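Local coordinates for phenazine biosynthesis protein, PhzF family (Bacillus anthracis, PDB 3EDN) that is of unproven activity but probably acts as a PhzF-type isomerase, built on the diaminopimelate epimerase-like fold, at residues A11-P16 / T288-K293; I24-D29 / Y82-R87; G76-I81 / T117-R122. One frame throughout, in Å; residues are numbered along the deposited sequence. Where two conformers were deposited one is given.

Contact 1: A11-P16 / T288-K293; sequences AFTNKP and TAVYVK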
loop_
_atom_site.group_PDB
_atom_site.type_symbol
_atom_site.label_atom_id
_atom_site.label_comp_id
_atom_site.label_asym_id
_atom_site.label_seq_id
_atom_site.Cartn_x
_atom_site.Cartn_y
_atom_site.Cartn_z
ATOM N N ALA A 11 13.940 20.239 6.434
ATOM C CA ALA A 11 15.225 19.538 6.577
ATOM C C ALA A 11 16.416 20.453 6.279
ATOM O O ALA A 11 16.312 21.403 5.478
ATOM C CB ALA A 11 15.270 18.333 5.659
ATOM N N PHE A 12 17.552 20.136 6.907
ATOM C CA PHE A 12 18.834 20.837 6.698
ATOM C C PHE A 12 18.795 22.301 7.135
ATOM O O PHE A 12 19.439 23.174 6.531
ATOM C CB PHE A 12 19.307 20.730 5.242
ATOM C CG PHE A 12 19.442 19.319 4.737
ATOM C CD1 PHE A 12 20.278 18.414 5.381
ATOM C CD2 PHE A 12 18.788 18.910 3.583
ATOM C CE1 PHE A 12 20.420 17.099 4.903
ATOM C CE2 PHE A 12 18.922 17.621 3.118
ATOM C CZ PHE A 12 19.748 16.725 3.761
ATOM N N THR A 13 18.035 22.576 8.187
ATOM C CA THR A 13 18.025 23.898 8.789
ATOM C C THR A 13 17.583 23.803 10.244
ATOM O O THR A 13 16.994 22.797 10.665
ATOM C CB THR A 13 17.081 24.862 8.025
ATOM O OG1 THR A 13 17.311 26.209 8.442
ATOM C CG2 THR A 13 15.623 24.511 8.297
ATOM N N ASN A 14 17.879 24.860 11.007
ATOM C CA ASN A 14 17.407 24.933 12.383
ATOM C C ASN A 14 16.361 26.025 12.547
ATOM O O ASN A 14 15.851 26.243 13.646
ATOM C CB ASN A 14 18.564 25.120 13.373
ATOM C CG ASN A 14 19.473 26.267 12.995
ATOM O OD1 ASN A 14 19.133 27.099 12.150
ATOM N ND2 ASN A 14 20.648 26.319 13.626
ATOM N N LYS A 15 15.993 26.673 11.442
ATOM C CA LYS A 15 14.952 27.711 11.503
ATOM C C LYS A 15 13.773 27.435 10.588
ATOM O O LYS A 15 13.959 27.128 9.420
ATOM C CB LYS A 15 15.559 29.083 11.225
ATOM C CG LYS A 15 16.558 29.485 12.306
ATOM C CD LYS A 15 16.844 30.954 12.318
ATOM C CE LYS A 15 17.916 31.275 13.352
ATOM N NZ LYS A 15 17.351 31.258 14.709
ATOM N N PRO A 16 12.538 27.519 11.126
ATOM C CA PRO A 16 11.343 27.262 10.313
ATOM C C PRO A 16 11.366 28.083 9.014
ATOM O O PRO A 16 11.772 29.260 9.021
ATOM C CB PRO A 16 10.198 27.729 11.230
ATOM C CG PRO A 16 10.743 27.628 12.608
ATOM C CD PRO A 16 12.201 27.906 12.501
ATOM N N THR A 288 20.362 18.641 10.455
ATOM C CA THR A 288 19.331 18.782 11.456
ATOM C C THR A 288 18.039 19.152 10.730
ATOM O O THR A 288 17.998 19.196 9.496
ATOM C CB THR A 288 19.705 19.801 12.569
ATOM O OG1 THR A 288 18.800 19.647 13.679
ATOM C CG2 THR A 288 19.661 21.229 12.052
ATOM N N ALA A 289 16.975 19.382 11.492
ATOM C CA ALA A 289 15.681 19.765 10.912
ATOM C C ALA A 289 14.902 20.534 11.958
ATOM O O ALA A 289 15.330 20.669 13.109
ATOM C CB ALA A 289 14.894 18.531 10.460
ATOM N N VAL A 290 13.737 21.035 11.565
ATOM C CA VAL A 290 12.942 21.858 12.472
ATOM C C VAL A 290 11.455 21.740 12.139
ATOM O O VAL A 290 11.077 21.706 10.974
ATOM C CB VAL A 290 13.402 23.344 12.442
ATOM C CG1 VAL A 290 13.104 23.985 11.099
ATOM C CG2 VAL A 290 12.761 24.141 13.549
ATOM N N TYR A 291 10.631 21.661 13.184
ATOM C CA TYR A 291 9.172 21.702 13.045
ATOM C C TYR A 291 8.747 23.009 12.394
ATOM O O TYR A 291 9.229 24.083 12.779
ATOM C CB TYR A 291 8.554 21.634 14.446
ATOM C CG TYR A 291 7.063 21.911 14.487
ATOM C CD1 TYR A 291 6.140 20.876 14.307
ATOM C CD2 TYR A 291 6.575 23.197 14.689
ATOM C CE1 TYR A 291 4.772 21.119 14.342
ATOM C CE2 TYR A 291 5.207 23.455 14.712
ATOM C CZ TYR A 291 4.317 22.398 14.563
ATOM O OH TYR A 291 2.942 22.641 14.589
ATOM N N VAL A 292 7.833 22.907 11.429
ATOM C CA VAL A 292 7.241 24.093 10.831
ATOM C C VAL A 292 5.752 24.212 11.199
ATOM O O VAL A 292 5.325 25.216 11.807
ATOM C CB VAL A 292 7.448 24.164 9.308
ATOM C CG1 VAL A 292 6.810 25.427 8.767
ATOM C CG2 VAL A 292 8.949 24.133 8.992
ATOM N N LYS A 293 4.965 23.201 10.832
ATOM C CA LYS A 293 3.542 23.208 11.167
ATOM C C LYS A 293 2.930 21.825 11.110
ATOM O O LYS A 293 3.562 20.867 10.651
ATOM C CB LYS A 293 2.757 24.134 10.217
ATOM C CG LYS A 293 2.796 23.756 8.733
ATOM C CD LYS A 293 1.993 24.756 7.930
ATOM C CE LYS A 293 2.021 24.435 6.450
ATOM N NZ LYS A 293 3.301 24.928 5.837
#

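Contact 2: I24-D29 / Y82-R87; sequences IVLDAD and YALRER. With SO4 (sulfate ion), chain D.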
loop_
_atom_site.group_PDB
_atom_site.type_symbol
_atom_site.label_atom_id
_atom_site.label_comp_id
_atom_site.label_asym_id
_atom_site.label_seq_id
_atom_site.Cartn_x
_atom_site.Cartn_y
_atom_site.Cartn_z
ATOM N N ILE A 24 5.287 14.748 6.586
ATOM C CA ILE A 24 5.444 13.531 7.370
ATOM C C ILE A 24 4.120 13.067 7.957
ATOM O O ILE A 24 3.390 13.841 8.575
ATOM C CB ILE A 24 6.416 13.754 8.564
ATOM C CG1 ILE A 24 7.726 14.425 8.136
ATOM C CG2 ILE A 24 6.701 12.442 9.292
ATOM C CD1 ILE A 24 8.477 15.030 9.310
ATOM N N VAL A 25 3.818 11.806 7.724
ATOM C CA VAL A 25 2.786 11.100 8.491
ATOM C C VAL A 25 3.543 10.160 9.440
ATOM O O VAL A 25 4.185 9.204 9.013
ATOM C CB VAL A 25 1.830 10.341 7.571
ATOM C CG1 VAL A 25 0.842 9.453 8.381
ATOM C CG2 VAL A 25 1.089 11.337 6.682
ATOM N N LEU A 26 3.462 10.465 10.732
ATOM C CA LEU A 26 4.286 9.811 11.750
ATOM C C LEU A 26 3.922 8.353 12.024
ATOM O O LEU A 26 4.768 7.607 12.499
ATOM C CB LEU A 26 4.215 10.594 13.066
ATOM C CG LEU A 26 4.806 12.015 13.075
ATOM C CD1 LEU A 26 4.383 12.734 14.352
ATOM C CD2 LEU A 26 6.308 11.939 12.972
ATOM N N ASP A 27 2.666 7.969 11.784
ATOM C CA ASP A 27 2.285 6.550 11.845
ATOM C C ASP A 27 1.293 6.281 10.725
ATOM O O ASP A 27 0.125 6.657 10.803
ATOM C CB ASP A 27 1.722 6.160 13.215
ATOM C CG ASP A 27 1.264 4.703 13.271
ATOM O OD1 ASP A 27 1.255 4.014 12.233
ATOM O OD2 ASP A 27 0.934 4.233 14.389
ATOM N N ALA A 28 1.793 5.675 9.659
ATOM C CA ALA A 28 1.019 5.456 8.443
ATOM C C ALA A 28 0.485 4.030 8.332
ATOM O O ALA A 28 0.049 3.620 7.258
ATOM C CB ALA A 28 1.894 5.796 7.208
ATOM N N ASP A 29 0.520 3.277 9.431
ATOM C CA ASP A 29 0.101 1.871 9.365
ATOM C C ASP A 29 -1.379 1.705 9.046
ATOM O O ASP A 29 -1.799 0.616 8.665
ATOM C CB ASP A 29 0.468 1.096 10.647
ATOM C CG ASP A 29 1.938 0.649 10.680
ATOM O OD1 ASP A 29 2.566 0.514 9.605
ATOM O OD2 ASP A 29 2.470 0.448 11.805
ATOM N N TYR A 82 14.425 13.058 12.362
ATOM C CA TYR A 82 14.522 14.152 13.323
ATOM C C TYR A 82 13.191 14.324 14.091
ATOM O O TYR A 82 13.171 14.460 15.324
ATOM C CB TYR A 82 14.867 15.461 12.604
ATOM C CG TYR A 82 14.955 16.621 13.561
ATOM C CD1 TYR A 82 16.164 16.982 14.157
ATOM C CD2 TYR A 82 13.812 17.332 13.911
ATOM C CE1 TYR A 82 16.235 18.031 15.059
ATOM C CE2 TYR A 82 13.879 18.401 14.804
ATOM C CZ TYR A 82 15.086 18.733 15.377
ATOM O OH TYR A 82 15.109 19.780 16.270
ATOM N N ALA A 83 12.080 14.362 13.363
ATOM C CA ALA A 83 10.784 14.539 14.012
ATOM C C ALA A 83 10.466 13.392 14.968
ATOM O O ALA A 83 10.041 13.617 16.109
ATOM C CB ALA A 83 9.704 14.680 12.963
ATOM N N LEU A 84 10.685 12.161 14.521
ATOM C CA LEU A 84 10.433 11.020 15.416
ATOM C C LEU A 84 11.274 11.112 16.678
ATOM O O LEU A 84 10.783 10.905 17.788
ATOM C CB LEU A 84 10.709 9.689 14.713
ATOM C CG LEU A 84 9.795 9.293 13.558
ATOM C CD1 LEU A 84 10.361 8.140 12.763
ATOM C CD2 LEU A 84 8.419 8.888 14.106
ATOM N N ARG A 85 12.551 11.413 16.515
ATOM C CA ARG A 85 13.441 11.478 17.660
ATOM C C ARG A 85 13.036 12.606 18.608
ATOM O O ARG A 85 12.882 12.384 19.813
ATOM C CB ARG A 85 14.888 11.637 17.180
ATOM C CG ARG A 85 15.888 11.991 18.270
ATOM C CD ARG A 85 16.373 10.777 19.046
ATOM N NE ARG A 85 17.500 11.168 19.887
ATOM C CZ ARG A 85 18.515 10.382 20.225
ATOM N NH1 ARG A 85 18.575 9.124 19.809
ATOM N NH2 ARG A 85 19.483 10.867 20.987
ATOM N N GLU A 86 12.849 13.808 18.072
ATOM C CA GLU A 86 12.580 14.960 18.909
ATOM C C GLU A 86 11.223 14.876 19.594
ATOM O O GLU A 86 11.011 15.506 20.623
ATOM C CB GLU A 86 12.712 16.240 18.082
ATOM C CG GLU A 86 14.150 16.512 17.679
ATOM C CD GLU A 86 15.057 16.688 18.882
ATOM O OE1 GLU A 86 15.834 15.758 19.200
ATOM O OE2 GLU A 86 14.958 17.743 19.530
ATOM N N ARG A 87 10.304 14.111 19.005
ATOM C CA ARG A 87 8.951 13.957 19.573
ATOM C C ARG A 87 8.841 12.840 20.597
ATOM O O ARG A 87 7.774 12.649 21.181
ATOM C CB ARG A 87 7.922 13.725 18.465
ATOM C CG ARG A 87 7.768 14.961 17.620
ATOM C CD ARG A 87 6.760 14.852 16.479
ATOM N NE ARG A 87 6.521 16.215 16.052
ATOM C CZ ARG A 87 5.518 16.974 16.492
ATOM N NH1 ARG A 87 4.576 16.457 17.282
ATOM N NH2 ARG A 87 5.438 18.231 16.088
HETATM S S SO4 D . 3.293 19.698 18.423
HETATM O O1 SO4 D . 4.695 20.065 18.282
HETATM O O2 SO4 D . 3.075 18.988 19.677
HETATM O O3 SO4 D . 2.480 20.913 18.450
HETATM O O4 SO4 D . 2.870 18.858 17.314
#

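Contact 3: G76-I81 / T117-R122; sequences GTVGTI and TFIKMR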
loop_
_atom_site.group_PDB
_atom_site.type_symbol
_atom_site.label_atom_id
_atom_site.label_comp_id
_atom_site.label_asym_id
_atom_site.label_seq_id
_atom_site.Cartn_x
_atom_site.Cartn_y
_atom_site.Cartn_z
ATOM N N GLY A 76 13.835 13.832 3.167
ATOM C CA GLY A 76 12.641 13.307 3.845
ATOM C C GLY A 76 13.039 12.401 4.995
ATOM O O GLY A 76 12.426 12.411 6.056
ATOM N N THR A 77 14.096 11.631 4.803
ATOM C CA THR A 77 14.615 10.803 5.881
ATOM C C THR A 77 15.164 11.654 7.023
ATOM O O THR A 77 14.861 11.419 8.193
ATOM C CB THR A 77 15.689 9.833 5.336
ATOM O OG1 THR A 77 15.082 8.991 4.338
ATOM C CG2 THR A 77 16.265 8.968 6.444
ATOM N N VAL A 78 15.966 12.655 6.694
ATOM C CA VAL A 78 16.448 13.574 7.716
ATOM C C VAL A 78 15.296 14.223 8.497
ATOM O O VAL A 78 15.281 14.175 9.725
ATOM C CB VAL A 78 17.368 14.654 7.115
ATOM C CG1 VAL A 78 17.581 15.831 8.102
ATOM C CG2 VAL A 78 18.702 14.036 6.686
ATOM N N GLY A 79 14.336 14.818 7.791
ATOM C CA GLY A 79 13.233 15.467 8.487
ATOM C C GLY A 79 12.419 14.492 9.321
ATOM O O GLY A 79 12.029 14.786 10.463
ATOM N N THR A 80 12.174 13.314 8.766
ATOM C CA THR A 80 11.289 12.341 9.435
ATOM C C THR A 80 11.938 11.738 10.675
ATOM O O THR A 80 11.323 11.683 11.746
ATOM C CB THR A 80 10.824 11.239 8.474
ATOM O OG1 THR A 80 10.103 11.833 7.385
ATOM C CG2 THR A 80 9.912 10.231 9.169
ATOM N N ILE A 81 13.190 11.305 10.559
ATOM C CA ILE A 81 13.853 10.757 11.733
ATOM C C ILE A 81 14.063 11.850 12.782
ATOM O O ILE A 81 13.908 11.601 13.970
ATOM C CB ILE A 81 15.165 10.046 11.395
ATOM C CG1 ILE A 81 14.926 8.954 10.355
ATOM C CG2 ILE A 81 15.801 9.457 12.668
ATOM C CD1 ILE A 81 13.806 7.994 10.709
ATOM N N THR A 117 19.925 17.864 17.344
ATOM C CA THR A 117 19.972 16.507 16.839
ATOM C C THR A 117 20.254 16.501 15.343
ATOM O O THR A 117 19.619 17.233 14.571
ATOM C CB THR A 117 18.666 15.764 17.139
ATOM O OG1 THR A 117 18.557 15.556 18.561
ATOM C CG2 THR A 117 18.634 14.422 16.422
ATOM N N PHE A 118 21.238 15.696 14.951
ATOM C CA PHE A 118 21.609 15.515 13.557
ATOM C C PHE A 118 21.370 14.077 13.131
ATOM O O PHE A 118 21.601 13.145 13.899
ATOM C CB PHE A 118 23.100 15.866 13.384
ATOM C CG PHE A 118 23.339 17.287 12.974
ATOM C CD1 PHE A 118 22.981 18.352 13.801
ATOM C CD2 PHE A 118 23.887 17.565 11.736
ATOM C CE1 PHE A 118 23.195 19.669 13.378
ATOM C CE2 PHE A 118 24.103 18.857 11.329
ATOM C CZ PHE A 118 23.755 19.906 12.139
ATOM N N ILE A 119 20.900 13.908 11.903
ATOM C CA ILE A 119 20.599 12.596 11.329
ATOM C C ILE A 119 21.607 12.368 10.207
ATOM O O ILE A 119 21.689 13.181 9.272
ATOM C CB ILE A 119 19.187 12.570 10.706
ATOM C CG1 ILE A 119 18.140 13.050 11.723
ATOM C CG2 ILE A 119 18.859 11.196 10.166
ATOM C CD1 ILE A 119 18.187 12.351 13.068
ATOM N N LYS A 120 22.337 11.257 10.287
ATOM C CA LYS A 120 23.474 10.995 9.396
ATOM C C LYS A 120 23.200 9.747 8.575
ATOM O O LYS A 120 22.734 8.741 9.105
ATOM C CB LYS A 120 24.745 10.817 10.227
ATOM C CG LYS A 120 26.022 10.618 9.423
ATOM C CD LYS A 120 27.217 10.528 10.386
ATOM C CE LYS A 120 28.512 10.224 9.659
ATOM N NZ LYS A 120 29.635 10.045 10.642
HETATM N N MSE A 121 23.492 9.796 7.281
HETATM C CA MSE A 121 23.256 8.637 6.423
HETATM C C MSE A 121 24.371 8.508 5.398
HETATM O O MSE A 121 25.079 9.472 5.123
HETATM C CB MSE A 121 21.895 8.722 5.730
HETATM C CG MSE A 121 21.704 9.911 4.828
HETATM SE SE MSE A 121 19.788 10.385 4.633
HETATM C CE MSE A 121 19.372 10.522 6.521
ATOM N N ARG A 122 24.526 7.302 4.861
ATOM C CA ARG A 122 25.546 7.009 3.857
ATOM C C ARG A 122 25.016 7.253 2.455
ATOM O O ARG A 122 23.880 6.879 2.136
ATOM C CB ARG A 122 25.974 5.543 3.976
ATOM C CG ARG A 122 26.966 5.059 2.913
ATOM C CD ARG A 122 28.405 5.478 3.231
ATOM N NE ARG A 122 28.763 5.151 4.610
ATOM C CZ ARG A 122 29.105 3.937 5.036
ATOM N NH1 ARG A 122 29.162 2.915 4.188
ATOM N NH2 ARG A 122 29.404 3.743 6.315
#

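Contact 1: A11-P16 / T288-K293
Two bonds grip T13 OG1: one joins it to the carbonyl oxygen of D265, and the other comes from the amide of K15. The second is weak, with K15 N 3.3 Å from T13 OG1, yet almost straight at 172°. T288 O takes a single bond across the contact, from F12 N at 2.8 Å. The donor sits nearly along the C=O axis, although the bond is bent at the hydrogen (134°). The hydroxyl of T288 is occupied by T117 O, and its methyl CG2 packs 3.4 Å from T13 O.

V290 carries most of the apolar contact. Its CG1, in the crowded position between backbone N and carbonyl carbon, presses on the K15-P16 peptide, 3.6 Å from P16 N. T13 CG2 reaches the same methyl, V290 CG1, at 3.8 Å. The other branch, V290 CG2, lies 3.9 Å from CD of P16, whose ring crosses it at about a right angle.

A11 and A289 form a non-hydrogen-bonded antiparallel pair, CA to CA 4.4 Å, as strand 3-11 gives way to the loop; the F12-T288 bond is the last across these two segments. Further along, V292 and K293 sit together opposite the single residue H8, a classic beta bulge where strand 282-298 runs antiparallel to strand 3-11 in a diaminopimelate epimerase-like fold.

Contact 2: I24-D29 / Y82-R87
The guanidinium of R87 meets a sulfate at its edge, with SO4 O4 in the plane of the group and shared by two donors, R87 NH1 and R87 NH2, each 2.9 Å away. It closes an example of helix-on-sheet packing in a diaminopimelate epimerase-like fold: the end of helix 74-86 and R87 after it pack on I24 of strand 20-25 and on L26 just past its end. A weak third bond runs from R87 NH2 to SO4 O1 at 3.0 Å, and NE turns instead to Y9 OH; the anion itself probably came from the crystallisation liquor. One face of the Y82 ring carries E86 CG, 3.3 Å above the plane and offset toward the rim.

L26 does most of the touching. It lies alongside L84, the two pointing opposite ways, CD2 to CD2 3.9 Å, while L26 CD1 is 3.8 Å from CD of R87, whose extended chain crosses it at about a right angle. I24 adds its tip, CD1, 3.9 Å from A83 CB. F7 also packs on L26 and R87, and Y9 on I24 and A83.

Beyond L26 the chain bends through an Asx turn, in which D29 N meets D27 OD1 nearly along its C-O axis at 3.0 Å.

Contact 3: G76-I81 / T117-R122
The N-to-C directions of the short segments 76-81, a helix, and 117-122, a strand, make an angle of 141°, so the two run roughly antiparallel, with axes 8.3 Å apart at closest approach and the nearest backbones at V78 and I119, 5.6 Å from CA to CA. Packing this close brings helix backbone as well as side chains against the strand: I119 CG1 lies 3.7 Å from V78 O.

The strand offers I119 and M121, a selenomethionine, to the helix. The M121 chain leaves the backbone in the crowded position between N and carbonyl carbon, then bends at its third torsion (54°), which carries the terminal methyl across the helix surface. That methyl sits against two branches at once: M121 CE is 3.5 Å from T77 CG2, tighter than usual for two carbons, and 3.6 Å from V78 CG2, with the V78 side chain crossing at about a right angle. One turn on, I81 meets the tip of I119, CG2 to CD1 at 3.8 Å, again crosswise. I107 of strand 103-111 also packs on I119 and M121, and I98 of strand 95-100 on T77 and I81.

Within the helix, away from the contact, G76 O accepts from T80 N and, at 2.7 Å, from T80 OG1.

No hydrogen bond joins the two segments. With T77 OG1 spent on Y63 OH and C73 O, the contact is non-directional, its fit resting on the shape of the I119 and M121 branches against T77, V78 and I81.

Helix 74-86 ties the three contacts together: its final turn serves contact 2, its first half serves contact 3, and contact 1 lies alongside both. Centres lie about 14 Å (contacts 1 and 2), 11 Å (1 and 3) and 12 Å (2 and 3) apart. Y82 CZ comes within 3.0 Å of A289 O, linking contact 2 to contact 1. E86 OE1 probably hydrogen-bonds T117 OG1 at 2.8 Å, joining contacts 2 and 3. T288 OG1 probably hydrogen-bonds T117 O at 2.7 Å between contacts 1 and 3, where F12 also packs on V78. A sulfate about 4 Å from the F12 side chain, not the one at R87, may mark a pocket, though it probably came from the crystallisation liquor.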